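Local structure of acarbose Kinase Mak1 (Uncultured bacterium, 6WB4) at residues 179-184 and 193-198; 201-206 and 225-230; 217-222 and 239-244. The protein probably phosphorylates the antidiabetic drug acarbose with ATP, as a carbohydrate kinase of the pfkB (ribokinase-like) family. One frame throughout, in Å; residues are numbered along the deposited sequence.

Interaction 1. Residues 179-184 and 193-198. With AC1 (4,6-dideoxy-4-{[(1S,4R,5S,6S)-4,5,6-trihydroxy-3-(hydroxymethyl)cyclohex-2-en-1-yl]amino}-alpha-D-glucopyranose), chain D.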
loop_
_atom_site.group_PDB
_atom_site.type_symbol
_atom_site.label_atom_id
_atom_site.label_comp_id
_atom_site.label_asym_id
_atom_site.label_seq_id
_atom_site.Cartn_x
_atom_site.Cartn_y
_atom_site.Cartn_z
ATOM N N THR B 179 28.674 5.846 -2.282
ATOM C CA THR B 179 27.358 5.809 -2.907
ATOM C C THR B 179 27.052 4.402 -3.411
ATOM O O THR B 179 27.961 3.623 -3.692
ATOM C CB THR B 179 27.236 6.798 -4.095
ATOM O OG1 THR B 179 25.878 6.828 -4.558
ATOM C CG2 THR B 179 28.147 6.381 -5.251
ATOM N N ASP B 180 25.768 4.085 -3.543
ATOM C CA ASP B 180 25.363 2.770 -4.013
ATOM C C ASP B 180 24.573 2.928 -5.309
ATOM O O ASP B 180 23.422 3.352 -5.298
ATOM C CB ASP B 180 24.531 2.052 -2.954
ATOM C CG ASP B 180 24.278 0.593 -3.292
ATOM O OD1 ASP B 180 24.504 0.189 -4.453
ATOM O OD2 ASP B 180 23.829 -0.150 -2.394
ATOM N N LEU B 181 25.195 2.572 -6.425
ATOM C CA LEU B 181 24.595 2.789 -7.740
ATOM C C LEU B 181 23.464 1.804 -8.037
ATOM O O LEU B 181 22.687 2.005 -8.969
ATOM C CB LEU B 181 25.672 2.677 -8.817
ATOM C CG LEU B 181 26.777 3.711 -8.654
ATOM C CD1 LEU B 181 27.781 3.580 -9.763
ATOM C CD2 LEU B 181 26.172 5.107 -8.670
ATOM N N HIS B 182 23.362 0.766 -7.214
ATOM C CA HIS B 182 22.384 -0.300 -7.403
ATOM C C HIS B 182 22.458 -0.867 -8.813
ATOM O O HIS B 182 23.548 -1.006 -9.374
ATOM C CB HIS B 182 20.981 0.218 -7.084
ATOM C CG HIS B 182 20.868 0.772 -5.701
ATOM N ND1 HIS B 182 20.944 -0.020 -4.576
ATOM C CD2 HIS B 182 20.733 2.045 -5.259
ATOM C CE1 HIS B 182 20.842 0.741 -3.499
ATOM N NE2 HIS B 182 20.714 1.997 -3.886
ATOM N N ASP B 183 21.308 -1.202 -9.382
ATOM C CA ASP B 183 21.285 -1.765 -10.725
ATOM C C ASP B 183 21.533 -0.670 -11.757
ATOM O O ASP B 183 20.606 -0.034 -12.246
ATOM C CB ASP B 183 19.954 -2.473 -10.979
ATOM C CG ASP B 183 18.773 -1.574 -10.716
ATOM O OD1 ASP B 183 18.921 -0.682 -9.861
ATOM O OD2 ASP B 183 17.718 -1.734 -11.364
ATOM N N TRP B 184 22.800 -0.471 -12.095
ATOM C CA TRP B 184 23.196 0.519 -13.089
ATOM C C TRP B 184 23.787 -0.235 -14.266
ATOM O O TRP B 184 24.545 -1.180 -14.066
ATOM C CB TRP B 184 24.206 1.509 -12.495
ATOM C CG TRP B 184 24.666 2.583 -13.447
ATOM C CD1 TRP B 184 23.883 3.356 -14.246
ATOM C CD2 TRP B 184 26.022 3.000 -13.690
ATOM N NE1 TRP B 184 24.660 4.230 -14.974
ATOM C CE2 TRP B 184 25.975 4.028 -14.653
ATOM C CE3 TRP B 184 27.267 2.599 -13.194
ATOM C CZ2 TRP B 184 27.126 4.662 -15.127
ATOM C CZ3 TRP B 184 28.410 3.234 -13.664
ATOM C CH2 TRP B 184 28.329 4.252 -14.618
ATOM N N ASP B 193 27.415 11.168 -12.314
ATOM C CA ASP B 193 27.903 12.109 -11.309
ATOM C C ASP B 193 28.273 11.393 -10.008
ATOM O O ASP B 193 29.261 11.728 -9.354
ATOM C CB ASP B 193 26.849 13.176 -11.017
ATOM C CG ASP B 193 26.950 14.369 -11.943
ATOM O OD1 ASP B 193 28.073 14.685 -12.384
ATOM O OD2 ASP B 193 25.909 15.003 -12.211
ATOM N N PHE B 194 27.463 10.408 -9.640
ATOM C CA PHE B 194 27.696 9.613 -8.449
ATOM C C PHE B 194 28.828 8.614 -8.663
ATOM O O PHE B 194 29.690 8.431 -7.795
ATOM C CB PHE B 194 26.426 8.869 -8.052
ATOM C CG PHE B 194 25.252 9.764 -7.760
ATOM C CD1 PHE B 194 25.076 10.312 -6.505
ATOM C CD2 PHE B 194 24.302 10.021 -8.731
ATOM C CE1 PHE B 194 23.986 11.117 -6.231
ATOM C CE2 PHE B 194 23.208 10.819 -8.460
ATOM C CZ PHE B 194 23.050 11.368 -7.209
ATOM N N ALA B 195 28.823 7.970 -9.827
ATOM C CA ALA B 195 29.843 6.984 -10.168
ATOM C C ALA B 195 31.233 7.605 -10.213
ATOM O O ALA B 195 32.202 6.976 -9.796
ATOM C CB ALA B 195 29.519 6.329 -11.494
ATOM N N TYR B 196 31.331 8.836 -10.716
ATOM C CA TYR B 196 32.634 9.485 -10.887
ATOM C C TYR B 196 32.955 10.423 -9.734
ATOM O O TYR B 196 34.042 11.000 -9.677
ATOM C CB TYR B 196 32.690 10.278 -12.198
ATOM C CG TYR B 196 32.355 9.483 -13.440
ATOM C CD1 TYR B 196 32.555 8.110 -13.495
ATOM C CD2 TYR B 196 31.836 10.114 -14.562
ATOM C CE1 TYR B 196 32.243 7.389 -14.636
ATOM C CE2 TYR B 196 31.520 9.407 -15.701
ATOM C CZ TYR B 196 31.725 8.047 -15.737
ATOM O OH TYR B 196 31.405 7.346 -16.877
ATOM N N GLY B 197 32.009 10.584 -8.819
ATOM C CA GLY B 197 32.130 11.605 -7.798
ATOM C C GLY B 197 32.374 11.114 -6.382
ATOM O O GLY B 197 32.642 11.921 -5.490
ATOM N N ALA B 198 32.296 9.805 -6.160
ATOM C CA ALA B 198 32.448 9.288 -4.802
ATOM C C ALA B 198 33.755 8.534 -4.620
ATOM O O ALA B 198 34.295 7.959 -5.562
ATOM C CB ALA B 198 31.265 8.390 -4.436
HETATM C C1 AC1 D . 17.692 3.341 -8.740
HETATM O O2 AC1 D . 17.282 1.647 -10.428
HETATM C C2 AC1 D . 17.486 1.862 -9.023
HETATM C C4A AC1 D . 13.958 -1.862 -4.088
HETATM C C3 AC1 D . 16.316 1.286 -8.234
HETATM O O3 AC1 D . 16.396 -0.145 -8.314
HETATM C C4 AC1 D . 16.317 1.716 -6.764
HETATM N N4A AC1 D . 14.974 1.577 -6.220
HETATM C C5 AC1 D . 16.797 3.152 -6.527
HETATM O O5 AC1 D . 17.916 3.496 -7.340
HETATM C C6 AC1 D . 17.229 3.351 -5.079
HETATM C C1B AC1 D . 14.450 0.256 -5.909
HETATM C C2B AC1 D . 13.248 0.341 -4.956
HETATM O O2B AC1 D . 12.982 1.706 -4.603
HETATM C C3B AC1 D . 13.425 -0.496 -3.691
HETATM O O3B AC1 D . 12.183 -0.609 -2.978
HETATM O O4 AC1 D . 13.925 -2.786 -2.997
HETATM C C5B AC1 D . 15.362 -1.581 -4.497
HETATM C C7B AC1 D . 15.571 -0.624 -5.397
HETATM C C6B AC1 D . 16.536 -2.308 -3.895
HETATM O O6B AC1 D . 17.535 -1.340 -3.539
#
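Leu-181 meets Phe-194 and Ala-195 with its two methyl branches, where strand 176-180 of a beta-alpha-beta unit ends beside the short helix 192-195 that leads on to strand 200-204. The setting is the ribokinase-like fold of pfkB sugar kinases. CD1 of Leu-181 lies 3.7 Å from CB of Ala-195, and CD2 lies 3.8 Å from CB of Phe-194. With chi2 at -178° CD1 lies anti to CA and reaches Ala-195, while CD2 branches off to Phe-194. Trp-184 closes in on the same alanine, with CH2 3.9 Å from CB of Ala-195. That methyl is therefore shared by a leucine branch and the six-membered ring of the indole. The indole also stacks on His-191, and its NE1 is bonded to the carbonyl of Ala-188. Thr-179 and Phe-194 cross at about a right angle. CG2 of Thr-179 touches the carbonyl O of Phe-194 and CB of Ala-198, while its OG1 is bonded to the carbonyl of Val-157. The contact across the segments is largely apolar and buried, without a hydrogen bond.

The loop after the strand turns to the ligand. Asp-180 OD1 accepts the backbone N of His-182 in an Asx turn, met from above the carboxylate plane. The His-182 ring touches the sugar, with CD2 3.7 Å from C6 of AC1. Asp-183 OD1 takes two hydroxyls of AC1: a bond from O3 at 3.0 Å and a weak one from O2 at 2.9 Å.

Interaction 2. Residues 201-206 and 225-230. With ATP (adenosine-5'-triphosphate), chain H.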
loop_
_atom_site.group_PDB
_atom_site.type_symbol
_atom_site.label_atom_id
_atom_site.label_comp_id
_atom_site.label_asym_id
_atom_site.label_seq_id
_atom_site.Cartn_x
_atom_site.Cartn_y
_atom_site.Cartn_z
ATOM N N VAL B 201 32.760 3.443 -4.281
ATOM C CA VAL B 201 31.606 3.189 -5.133
ATOM C C VAL B 201 31.113 1.755 -4.990
ATOM O O VAL B 201 31.898 0.810 -5.065
ATOM C CB VAL B 201 31.934 3.465 -6.621
ATOM C CG1 VAL B 201 30.745 3.117 -7.532
ATOM C CG2 VAL B 201 32.399 4.912 -6.814
ATOM N N PHE B 202 29.811 1.606 -4.760
ATOM C CA PHE B 202 29.181 0.291 -4.695
ATOM C C PHE B 202 28.191 0.177 -5.845
ATOM O O PHE B 202 27.466 1.129 -6.146
ATOM C CB PHE B 202 28.471 0.066 -3.352
ATOM C CG PHE B 202 29.383 0.144 -2.151
ATOM C CD1 PHE B 202 29.680 1.367 -1.565
ATOM C CD2 PHE B 202 29.954 -1.004 -1.615
ATOM C CE1 PHE B 202 30.524 1.437 -0.458
ATOM C CE2 PHE B 202 30.799 -0.938 -0.509
ATOM C CZ PHE B 202 31.082 0.280 0.069
ATOM N N VAL B 203 28.151 -0.980 -6.490
ATOM C CA VAL B 203 27.213 -1.181 -7.585
ATOM C C VAL B 203 26.802 -2.647 -7.692
ATOM O O VAL B 203 27.582 -3.548 -7.370
ATOM C CB VAL B 203 27.808 -0.698 -8.928
ATOM C CG1 VAL B 203 29.079 -1.474 -9.256
ATOM C CG2 VAL B 203 26.774 -0.805 -10.061
ATOM N N SER B 204 25.560 -2.869 -8.111
ATOM C CA SER B 204 25.030 -4.205 -8.341
ATOM C C SER B 204 25.544 -4.774 -9.646
ATOM O O SER B 204 25.779 -4.030 -10.599
ATOM C CB SER B 204 23.503 -4.182 -8.356
ATOM O OG SER B 204 22.984 -5.471 -8.632
ATOM N N ALA B 205 25.746 -6.086 -9.686
ATOM C CA ALA B 205 26.135 -6.750 -10.931
ATOM C C ALA B 205 24.939 -6.952 -11.856
ATOM O O ALA B 205 25.100 -7.087 -13.067
ATOM C CB ALA B 205 26.796 -8.080 -10.640
ATOM N N ALA B 206 23.746 -6.954 -11.264
ATOM C CA ALA B 206 22.505 -7.375 -11.920
ATOM C C ALA B 206 22.283 -6.852 -13.340
ATOM O O ALA B 206 21.822 -7.595 -14.208
ATOM C CB ALA B 206 21.318 -6.979 -11.043
ATOM N N GLN B 225 38.463 5.332 -5.285
ATOM C CA GLN B 225 39.662 4.607 -4.874
ATOM C C GLN B 225 39.496 3.124 -5.156
ATOM O O GLN B 225 40.469 2.414 -5.392
ATOM C CB GLN B 225 39.956 4.823 -3.391
ATOM C CG GLN B 225 40.271 6.255 -3.015
ATOM C CD GLN B 225 40.283 6.457 -1.518
ATOM O OE1 GLN B 225 40.421 5.500 -0.756
ATOM N NE2 GLN B 225 40.125 7.703 -1.082
ATOM N N PHE B 226 38.252 2.662 -5.116
ATOM C CA PHE B 226 37.941 1.293 -5.498
ATOM C C PHE B 226 36.472 1.153 -5.893
ATOM O O PHE B 226 35.666 2.045 -5.638
ATOM C CB PHE B 226 38.275 0.320 -4.354
ATOM C CG PHE B 226 37.779 0.767 -3.008
ATOM C CD1 PHE B 226 36.498 0.457 -2.593
ATOM C CD2 PHE B 226 38.597 1.490 -2.155
ATOM C CE1 PHE B 226 36.039 0.866 -1.355
ATOM C CE2 PHE B 226 38.143 1.899 -0.921
ATOM C CZ PHE B 226 36.864 1.584 -0.519
ATOM N N VAL B 227 36.126 0.033 -6.522
ATOM C CA VAL B 227 34.743 -0.209 -6.911
ATOM C C VAL B 227 34.310 -1.575 -6.413
ATOM O O VAL B 227 34.935 -2.587 -6.723
ATOM C CB VAL B 227 34.540 -0.139 -8.441
ATOM C CG1 VAL B 227 33.125 -0.562 -8.805
ATOM C CG2 VAL B 227 34.822 1.262 -8.961
ATOM N N VAL B 228 33.253 -1.601 -5.619
ATOM C CA VAL B 228 32.741 -2.861 -5.113
ATOM C C VAL B 228 31.521 -3.320 -5.892
ATOM O O VAL B 228 30.470 -2.672 -5.865
ATOM C CB VAL B 228 32.373 -2.761 -3.629
ATOM C CG1 VAL B 228 31.861 -4.106 -3.125
ATOM C CG2 VAL B 228 33.580 -2.296 -2.821
ATOM N N VAL B 229 31.668 -4.444 -6.587
ATOM C CA VAL B 229 30.559 -5.030 -7.322
ATOM C C VAL B 229 29.963 -6.159 -6.518
ATOM O O VAL B 229 30.646 -7.124 -6.183
ATOM C CB VAL B 229 30.992 -5.553 -8.702
ATOM C CG1 VAL B 229 29.784 -6.057 -9.471
ATOM C CG2 VAL B 229 31.703 -4.448 -9.482
HETATM N N MSE B 230 28.685 -6.030 -6.199
HETATM C CA MSE B 230 27.993 -7.055 -5.437
HETATM C C MSE B 230 27.215 -7.978 -6.370
HETATM O O MSE B 230 26.609 -7.524 -7.345
HETATM C CB MSE B 230 27.086 -6.400 -4.397
HETATM C CG MSE B 230 27.883 -5.839 -3.218
HETATM SE SE MSE B 230 27.043 -4.346 -2.305
HETATM C CE MSE B 230 26.782 -3.191 -3.849
HETATM P PG ATP H . 19.546 -4.004 -3.067
HETATM O O1G ATP H . 18.405 -4.989 -2.958
HETATM O O2G ATP H . 19.661 -3.317 -4.409
HETATM O O3G ATP H . 19.686 -3.082 -1.880
HETATM P PB ATP H . 21.248 -5.947 -4.186
HETATM O O1B ATP H . 20.052 -6.822 -4.482
HETATM O O2B ATP H . 21.911 -5.165 -5.299
HETATM O O3B ATP H . 20.863 -4.928 -2.998
HETATM P PA ATP H . 22.949 -8.193 -4.132
HETATM O O1A ATP H . 23.748 -7.813 -5.357
HETATM O O2A ATP H . 21.822 -9.193 -4.257
HETATM O O3A ATP H . 22.371 -6.846 -3.464
HETATM O "O5'" ATP H . 23.964 -8.706 -2.985
HETATM C "C5'" ATP H . 24.710 -7.764 -2.208
HETATM C "C4'" ATP H . 25.711 -8.446 -1.272
HETATM O "O4'" ATP H . 25.040 -9.113 -0.197
HETATM C "C3'" ATP H . 26.572 -9.485 -1.975
HETATM O "O3'" ATP H . 27.863 -8.960 -2.284
HETATM C "C2'" ATP H . 26.697 -10.628 -0.989
HETATM O "O2'" ATP H . 27.964 -10.593 -0.322
HETATM C "C1'" ATP H . 25.564 -10.428 0.003
HETATM N N9 ATP H . 24.535 -11.411 -0.399
HETATM C C8 ATP H . 23.420 -11.137 -1.106
HETATM N N7 ATP H . 22.690 -12.260 -1.332
HETATM C C5 ATP H . 23.356 -13.283 -0.763
HETATM C C6 ATP H . 23.143 -14.738 -0.625
HETATM N N6 ATP H . 22.047 -15.328 -1.156
HETATM N N1 ATP H . 24.077 -15.449 0.045
HETATM C C2 ATP H . 25.169 -14.866 0.578
HETATM N N3 ATP H . 25.427 -13.550 0.493
HETATM C C4 ATP H . 24.572 -12.721 -0.151
#
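Phe-202 and Met-230 lie on the same face of the sheet, and the torsions of Met-230 bring its CE back to Phe-202. CG of Phe-202 stands beside the backbone N (chi1 -60°), and its ring lies alongside Val-228. Met-230, a selenomethionine, starts out in a similar way but bends at its last torsion (chi3 -54°). This bend carries CE back to 3.7 Å from CB of Phe-202, at the edge of the phenyl ring and near its plane. The ring's CD2 is 3.6 Å from CB of Val-228, and the two side chains point the same way. On the other face Val-203 and Val-229 also run side by side, CG1 of Val-203 to CG2 of Val-229 at 4.0 Å.

The backbones form a parallel beta ladder that pairs Val-201 with Val-227 and ends with Ser-204 beside Met-230. Val-228 N gives to Val-201 O at 2.8 Å, and Val-203 N gives to Val-228 O at 2.9 Å. Met-230 N and Ala-205 N continue the pattern, while the first link, from Val-201 N to Phe-226 O, is weak. At the carboxyl end of the strands the ATP comes close. Met-230 CG lies 3.3 Å from O3' of the ribose, and Ser-204 OG lies 3.5 Å from O2B of the beta phosphate. The same OG accepts Ala-206 N in an ST turn.

The two strands are joined by helix 211-221 in a beta-alpha-beta crossover. That helix covers the Val-227 and Val-229 face. Helix 265-280 covers the Phe-202 and Val-228 face, where Phe-273 meets Phe-202 edge-to-face. Strands 176-180 and 236-240 flank the pair in the large central sheet.

Interaction 3. Residues 217-222 and 239-244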
loop_
_atom_site.group_PDB
_atom_site.type_symbol
_atom_site.label_atom_id
_atom_site.label_comp_id
_atom_site.label_asym_id
_atom_site.label_seq_id
_atom_site.Cartn_x
_atom_site.Cartn_y
_atom_site.Cartn_z
ATOM N N ASP B 217 36.158 2.566 -16.851
ATOM C CA ASP B 217 35.564 3.861 -17.098
ATOM C C ASP B 217 35.465 4.683 -15.811
ATOM O O ASP B 217 35.787 5.869 -15.808
ATOM C CB ASP B 217 34.177 3.689 -17.721
ATOM C CG ASP B 217 33.486 5.008 -17.967
ATOM O OD1 ASP B 217 34.081 5.882 -18.629
ATOM O OD2 ASP B 217 32.349 5.173 -17.477
ATOM N N VAL B 218 35.045 4.043 -14.718
ATOM C CA VAL B 218 34.873 4.743 -13.439
ATOM C C VAL B 218 36.181 5.336 -12.891
ATOM O O VAL B 218 36.196 6.471 -12.420
ATOM C CB VAL B 218 34.246 3.801 -12.379
ATOM C CG1 VAL B 218 34.323 4.405 -10.969
ATOM C CG2 VAL B 218 32.803 3.480 -12.746
ATOM N N PHE B 219 37.273 4.583 -12.974
ATOM C CA PHE B 219 38.584 5.075 -12.553
ATOM C C PHE B 219 39.166 6.136 -13.494
ATOM O O PHE B 219 39.906 7.024 -13.063
ATOM C CB PHE B 219 39.569 3.915 -12.427
ATOM C CG PHE B 219 39.277 3.010 -11.277
ATOM C CD1 PHE B 219 38.896 3.534 -10.053
ATOM C CD2 PHE B 219 39.395 1.638 -11.408
ATOM C CE1 PHE B 219 38.625 2.709 -8.988
ATOM C CE2 PHE B 219 39.135 0.807 -10.347
ATOM C CZ PHE B 219 38.748 1.342 -9.132
ATOM N N ALA B 220 38.874 6.008 -14.783
ATOM C CA ALA B 220 39.369 6.953 -15.782
ATOM C C ALA B 220 38.727 8.323 -15.616
ATOM O O ALA B 220 39.394 9.350 -15.707
ATOM C CB ALA B 220 39.127 6.426 -17.191
ATOM N N ARG B 221 37.418 8.331 -15.400
ATOM C CA ARG B 221 36.666 9.575 -15.393
ATOM C C ARG B 221 36.302 10.049 -13.985
ATOM O O ARG B 221 35.739 11.130 -13.828
ATOM C CB ARG B 221 35.396 9.403 -16.233
ATOM C CG ARG B 221 35.665 9.169 -17.720
ATOM C CD ARG B 221 34.382 9.114 -18.534
ATOM N NE ARG B 221 33.521 10.270 -18.298
ATOM C CZ ARG B 221 33.527 11.372 -19.041
ATOM N NH1 ARG B 221 34.346 11.466 -20.079
ATOM N NH2 ARG B 221 32.707 12.375 -18.751
ATOM N N GLY B 222 36.641 9.259 -12.966
ATOM C CA GLY B 222 36.216 9.558 -11.603
ATOM C C GLY B 222 37.274 9.487 -10.515
ATOM O O GLY B 222 38.414 9.106 -10.773
ATOM N N TRP B 239 37.228 -4.036 -7.059
ATOM C CA TRP B 239 38.254 -3.534 -7.952
ATOM C C TRP B 239 38.973 -2.345 -7.353
ATOM O O TRP B 239 38.325 -1.402 -6.916
ATOM C CB TRP B 239 37.641 -3.113 -9.285
ATOM C CG TRP B 239 36.850 -4.165 -9.966
ATOM C CD1 TRP B 239 35.573 -4.549 -9.683
ATOM C CD2 TRP B 239 37.269 -4.948 -11.081
ATOM N NE1 TRP B 239 35.179 -5.541 -10.544
ATOM C CE2 TRP B 239 36.206 -5.804 -11.415
ATOM C CE3 TRP B 239 38.452 -5.019 -11.827
ATOM C CZ2 TRP B 239 36.283 -6.715 -12.462
ATOM C CZ3 TRP B 239 38.529 -5.926 -12.862
ATOM C CH2 TRP B 239 37.451 -6.759 -13.174
ATOM N N ARG B 240 40.305 -2.377 -7.364
ATOM C CA ARG B 240 41.121 -1.228 -6.972
ATOM C C ARG B 240 41.805 -0.627 -8.201
ATOM O O ARG B 240 41.898 -1.282 -9.237
ATOM C CB ARG B 240 42.170 -1.621 -5.928
ATOM C CG ARG B 240 41.582 -2.323 -4.720
ATOM C CD ARG B 240 42.639 -2.825 -3.758
ATOM N NE ARG B 240 43.395 -3.958 -4.273
ATOM C CZ ARG B 240 44.170 -4.729 -3.517
ATOM N NH1 ARG B 240 44.280 -4.480 -2.218
ATOM N NH2 ARG B 240 44.833 -5.746 -4.051
ATOM N N ARG B 241 42.283 0.612 -8.082
ATOM C CA ARG B 241 43.017 1.259 -9.173
ATOM C C ARG B 241 44.243 0.471 -9.628
ATOM O O ARG B 241 44.329 0.065 -10.789
ATOM C CB ARG B 241 43.451 2.673 -8.770
ATOM C CG ARG B 241 42.426 3.751 -9.081
ATOM C CD ARG B 241 42.960 5.149 -8.797
ATOM N NE ARG B 241 41.887 6.142 -8.796
ATOM C CZ ARG B 241 41.364 6.687 -9.892
ATOM N NH1 ARG B 241 41.821 6.349 -11.095
ATOM N NH2 ARG B 241 40.385 7.579 -9.788
ATOM N N SER B 242 45.185 0.261 -8.715
ATOM C CA SER B 242 46.420 -0.448 -9.035
ATOM C C SER B 242 46.176 -1.843 -9.602
ATOM O O SER B 242 46.505 -2.114 -10.754
ATOM C CB SER B 242 47.310 -0.545 -7.796
ATOM O OG SER B 242 47.682 0.744 -7.338
ATOM N N ASP B 243 45.597 -2.717 -8.787
ATOM C CA ASP B 243 45.201 -4.053 -9.228
ATOM C C ASP B 243 44.438 -4.071 -10.553
ATOM O O ASP B 243 43.466 -3.346 -10.746
ATOM C CB ASP B 243 44.360 -4.733 -8.148
ATOM C CG ASP B 243 45.210 -5.421 -7.098
ATOM O OD1 ASP B 243 46.310 -4.912 -6.795
ATOM O OD2 ASP B 243 44.779 -6.472 -6.576
ATOM N N GLU B 244 44.925 -4.884 -11.478
ATOM C CA GLU B 244 44.269 -5.060 -12.760
ATOM C C GLU B 244 43.183 -6.118 -12.600
ATOM O O GLU B 244 42.286 -6.252 -13.430
ATOM C CB GLU B 244 45.284 -5.467 -13.832
ATOM C CG GLU B 244 44.758 -5.391 -15.257
ATOM C CD GLU B 244 45.858 -5.537 -16.291
ATOM O OE1 GLU B 244 47.043 -5.391 -15.923
ATOM O OE2 GLU B 244 45.538 -5.798 -17.470
#
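The C-terminal end of helix 211-221 is held here by an arginine from the turn that follows strand 236-240, at the surface of the ribokinase-like fold. Arg-241 reaches back over Phe-219, and the two side chains slide past each other in opposite directions. CG of Arg-241 sits over one face of the phenyl ring, 3.9 Å from the centroid and 21° off the normal, a CH-pi contact. The arginine is extended from CG to NE (chi3 -167°), which carries its guanidinium beyond the ring to the helix end. The ring and guanidinium planes stay 46° apart, with Phe-219 CD1 over the centre of one guanidinium face.

The ring edge of Phe-219 meets the strand backbone. Its CZ lies 3.6 Å from the carbonyl O of Trp-239, in the plane of the ring, and CE2 touches the carbonyl O of Arg-240. Trp-239 itself turns its indole elsewhere, with NE1 bonded to Glu-211. On the turn, Arg-240 NH2 forms a salt bridge to Asp-243 OD2 at 2.6 Å.

The guanidinium meets carbonyls in and just after the last helical turn, where a positive group would probably suit the helix end. NH1 of Arg-241 gives to Phe-219 O at 2.8 Å, and NH2 adds a weak bond to the same O. NH2 also bonds weakly to Gly-222 O at 2.7 Å, in the guanidinium plane at its edge.

Overall arrangement
All three contacts reach the same large sheet. Interaction 1 closes before interaction 2 opens, while interactions 2 and 3 interleave along the chain. Interactions 1 and 2 have centres about 9 Å apart and join through neighbouring strands: Leu-181 N lies 2.7 Å from Phe-202 O, and Thr-179 O lies 2.9 Å from Phe-202 N. Interaction 3 continues the sheet outward, with Val-227 N 2.7 Å from Trp-239 O. Its centre is about 11 Å from that of interaction 2. Tyr-196 packs on Arg-221 and Gly-222, tying interaction 1 to interaction 3. Interaction 1 lines the glycan pocket and its His-182 also touches ATP, while Ser-204 and Met-230 of interaction 2 belong to the ATP pocket. Interaction 3 is remote, with the Trp-239 side chain about 12 Å from ATP.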